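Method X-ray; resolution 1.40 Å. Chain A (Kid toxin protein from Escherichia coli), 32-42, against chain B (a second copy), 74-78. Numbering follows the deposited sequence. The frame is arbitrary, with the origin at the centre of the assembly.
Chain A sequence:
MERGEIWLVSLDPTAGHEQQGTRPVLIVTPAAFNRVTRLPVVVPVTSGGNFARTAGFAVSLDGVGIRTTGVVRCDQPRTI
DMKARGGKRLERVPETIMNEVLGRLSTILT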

# COMPACT_ATOMS: atom_id res chain seq x y z
N ALA A 32 -2.19 16.76 -3.48
CA ALA A 32 -3.08 16.74 -4.65
C ALA A 32 -3.73 15.36 -4.81
O ALA A 32 -4.94 15.24 -5.01
CB ALA A 32 -2.34 17.16 -5.91
N PHE A 33 -2.92 14.32 -4.69
CA PHE A 33 -3.40 12.94 -4.75
C PHE A 33 -4.42 12.67 -3.65
O PHE A 33 -5.48 12.13 -3.89
CB PHE A 33 -2.18 12.02 -4.62
CG PHE A 33 -2.50 10.54 -4.61
CD1 PHE A 33 -3.09 9.93 -3.51
CD2 PHE A 33 -2.14 9.75 -5.69
CE1 PHE A 33 -3.33 8.57 -3.50
CE2 PHE A 33 -2.39 8.39 -5.69
CZ PHE A 33 -2.98 7.80 -4.61
N ASN A 34 -4.12 13.10 -2.44
CA ASN A 34 -5.00 12.83 -1.32
C ASN A 34 -6.34 13.55 -1.46
O ASN A 34 -7.38 13.00 -1.13
CB ASN A 34 -4.31 13.25 -0.02
CG ASN A 34 -3.02 12.51 0.20
OD1 ASN A 34 -2.89 11.36 -0.25
ND2 ASN A 34 -2.06 13.14 0.86
N ARG A 35 -6.28 14.76 -1.99
CA ARG A 35 -7.47 15.57 -2.21
C ARG A 35 -8.36 14.95 -3.29
O ARG A 35 -9.56 14.83 -3.10
CB ARG A 35 -7.03 16.98 -2.63
CG ARG A 35 -8.10 17.94 -3.07
CD ARG A 35 -7.53 19.32 -3.41
NE ARG A 35 -6.77 19.33 -4.67
CZ ARG A 35 -5.48 19.62 -4.79
NH1 ARG A 35 -4.73 19.93 -3.73
NH2 ARG A 35 -4.92 19.60 -5.99
N VAL A 36 -7.76 14.53 -4.39
CA VAL A 36 -8.54 14.02 -5.51
C VAL A 36 -9.12 12.63 -5.24
O VAL A 36 -10.27 12.36 -5.55
CB VAL A 36 -7.72 14.00 -6.81
CG1 VAL A 36 -8.53 13.40 -7.94
CG2 VAL A 36 -7.27 15.40 -7.19
N THR A 37 -8.32 11.75 -4.63
CA THR A 37 -8.77 10.37 -4.41
C THR A 37 -9.53 10.16 -3.12
O THR A 37 -10.32 9.23 -3.03
CB THR A 37 -7.57 9.38 -4.36
OG1 THR A 37 -6.75 9.67 -3.21
CG2 THR A 37 -6.66 9.52 -5.57
N ARG A 38 -9.26 11.00 -2.13
CA ARG A 38 -9.76 10.79 -0.78
C ARG A 38 -9.29 9.42 -0.23
O ARG A 38 -9.88 8.88 0.70
CB ARG A 38 -11.29 10.90 -0.74
N LEU A 39 -8.22 8.89 -0.82
CA LEU A 39 -7.69 7.57 -0.47
C LEU A 39 -6.16 7.63 -0.35
O LEU A 39 -5.44 7.07 -1.17
CB LEU A 39 -8.09 6.52 -1.52
CG LEU A 39 -9.56 6.12 -1.52
CD1 LEU A 39 -9.91 5.31 -2.77
CD2 LEU A 39 -9.89 5.34 -0.25
N PRO A 40 -5.64 8.30 0.67
CA PRO A 40 -4.19 8.37 0.83
C PRO A 40 -3.57 7.00 1.03
O PRO A 40 -4.20 6.09 1.56
CB PRO A 40 -4.03 9.20 2.12
CG PRO A 40 -5.31 8.96 2.84
CD PRO A 40 -6.35 8.99 1.77
N VAL A 41 -2.32 6.87 0.60
CA VAL A 41 -1.52 5.72 0.91
C VAL A 41 -0.72 6.06 2.17
O VAL A 41 -0.11 7.13 2.26
CB VAL A 41 -0.57 5.32 -0.24
CG1 VAL A 41 0.25 4.10 0.16
CG2 VAL A 41 -1.36 5.06 -1.51
N VAL A 42 -0.74 5.16 3.14
CA VAL A 42 -0.07 5.35 4.42
C VAL A 42 0.77 4.13 4.79
O VAL A 42 0.57 3.04 4.25
CB VAL A 42 -1.11 5.60 5.57
CG1 VAL A 42 -2.09 6.67 5.18
CG2 VAL A 42 -1.84 4.32 5.96
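Chain B, residues 74-78: CDQPR

Two copies of the Kid toxin meet here through a small, largely van der Waals contact, in which an irregular segment of chain B packs over the end of a helix and the start of a strand in chain A, and the one hydrogen-bonded link between the two stretches runs through a water molecule. It illustrates a general principle of dimer interfaces: two surfaces can pack with no direct hydrogen bond, with a water bridging backbone acceptors.

The chain A side is built from a helix that runs through Thr A37, a short connection, and a strand that starts at Val A41. Thr A37 steadies the change of direction. The side chain of Thr A37, in the p rotamer, donates from OG1 to the backbone O of Phe A33 at 2.9 Å and accepts from the backbone N of Leu A39, with N and OG1 also 2.9 Å apart. Between them Arg A38 leaves helical geometry with positive phi (58°), Leu A39 follows at -136/70°, and Pro A40 (-61/151°) and Val A41 (-94/132°) are extended. The result brings Phe A33, Thr A37, Leu A39 and Val A41 to bear on the partner, all with CA-to-CB bonds directed toward it, whereas that of Pro A40 points away.

Chain B passes over this surface without forming a sheet with it. Asp B75 has a phi/psi of -87/0°, Gln B76 is at -127/53°, and Pro B77 is extended at -66/149°. The closest CA atoms are those of Val A41 and Gln B76, 7.3 Å apart, a separation that leaves room for side chains between the main chains. The order of contacts gives the direction: from Asp B75 to Pro B77 the segment moves from the helix residue Phe A33 toward the strand residue Val A41.

Asp B75 is the centre of the arrangement, with more area covered than any other residue of either stretch. The backbone O of Asp B75 lies near the plane of the Phe A33 ring, at the edge, 3.5 Å from CZ, where the weakly positive rim of an aromatic ring suits a carbonyl oxygen. Beside it, CE2 of Phe A33 comes within 3.7 Å of CB of Asp B75. Thr A37 makes a looser approach, CG2 standing 4.3 Å from OD2 of Asp B75.

Val A41 meets two residues of chain B that flank Gln B76: its CG2 is 4.0 Å from O of Asp B75 and 3.9 Å from CG of Pro B77, the latter a purely apolar contact. Gln B76 starts sideways, but its extended side chain brings NE2 to 3.9 Å from CD1 of Leu A39, a packing contact, while OE1 is hydrogen-bonded elsewhere in the structure.

The water completes the design. It donates one hydrogen bond to O of Leu A39 at 2.9 Å and another to O of Asp B75 at 2.8 Å. Two carbonyl oxygens cannot bond to each other, since both are acceptors; a water with two protons to give joins them.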

# COMPACT_ATOMS: atom_id res chain seq x y z
N CYS B 74 -3.43 1.40 -9.92
CA CYS B 74 -2.07 1.54 -9.44
C CYS B 74 -1.96 2.56 -8.31
O CYS B 74 -0.92 2.65 -7.66
CB CYS B 74 -1.14 1.92 -10.59
SG CYS B 74 -1.13 0.71 -11.91
N ASP B 75 -3.04 3.31 -8.09
CA ASP B 75 -3.11 4.29 -7.02
C ASP B 75 -3.61 3.69 -5.70
O ASP B 75 -3.66 4.39 -4.69
CB ASP B 75 -3.98 5.51 -7.41
CG ASP B 75 -5.34 5.15 -7.97
OD1 ASP B 75 -5.59 3.99 -8.35
OD2 ASP B 75 -6.23 6.02 -8.10
N GLN B 76 -3.90 2.39 -5.68
CA GLN B 76 -4.50 1.78 -4.51
C GLN B 76 -3.79 0.55 -3.95
O GLN B 76 -4.41 -0.48 -3.70
CB GLN B 76 -5.98 1.46 -4.78
CG GLN B 76 -6.77 2.72 -5.14
CD GLN B 76 -8.24 2.47 -5.40
OE1 GLN B 76 -8.78 1.44 -5.04
NE2 GLN B 76 -8.90 3.45 -6.02
N PRO B 77 -2.49 0.67 -3.67
CA PRO B 77 -1.78 -0.47 -3.10
C PRO B 77 -2.28 -0.82 -1.70
O PRO B 77 -2.70 0.05 -0.93
CB PRO B 77 -0.34 0.02 -3.04
CG PRO B 77 -0.49 1.50 -2.87
CD PRO B 77 -1.62 1.85 -3.81
N ARG B 78 -2.21 -2.09 -1.37
CA ARG B 78 -2.60 -2.57 -0.07
C ARG B 78 -1.80 -3.81 0.29
O ARG B 78 -1.64 -4.71 -0.51
CB ARG B 78 -4.09 -2.93 -0.09
CG ARG B 78 -4.68 -3.27 1.25
CD ARG B 78 -6.13 -3.69 1.19
NE ARG B 78 -6.54 -4.17 2.49
CZ ARG B 78 -7.67 -4.80 2.71
NH1 ARG B 78 -8.55 -4.97 1.73
NH2 ARG B 78 -7.94 -5.24 3.94
O HOH W 1 -5.82 5.93 -3.79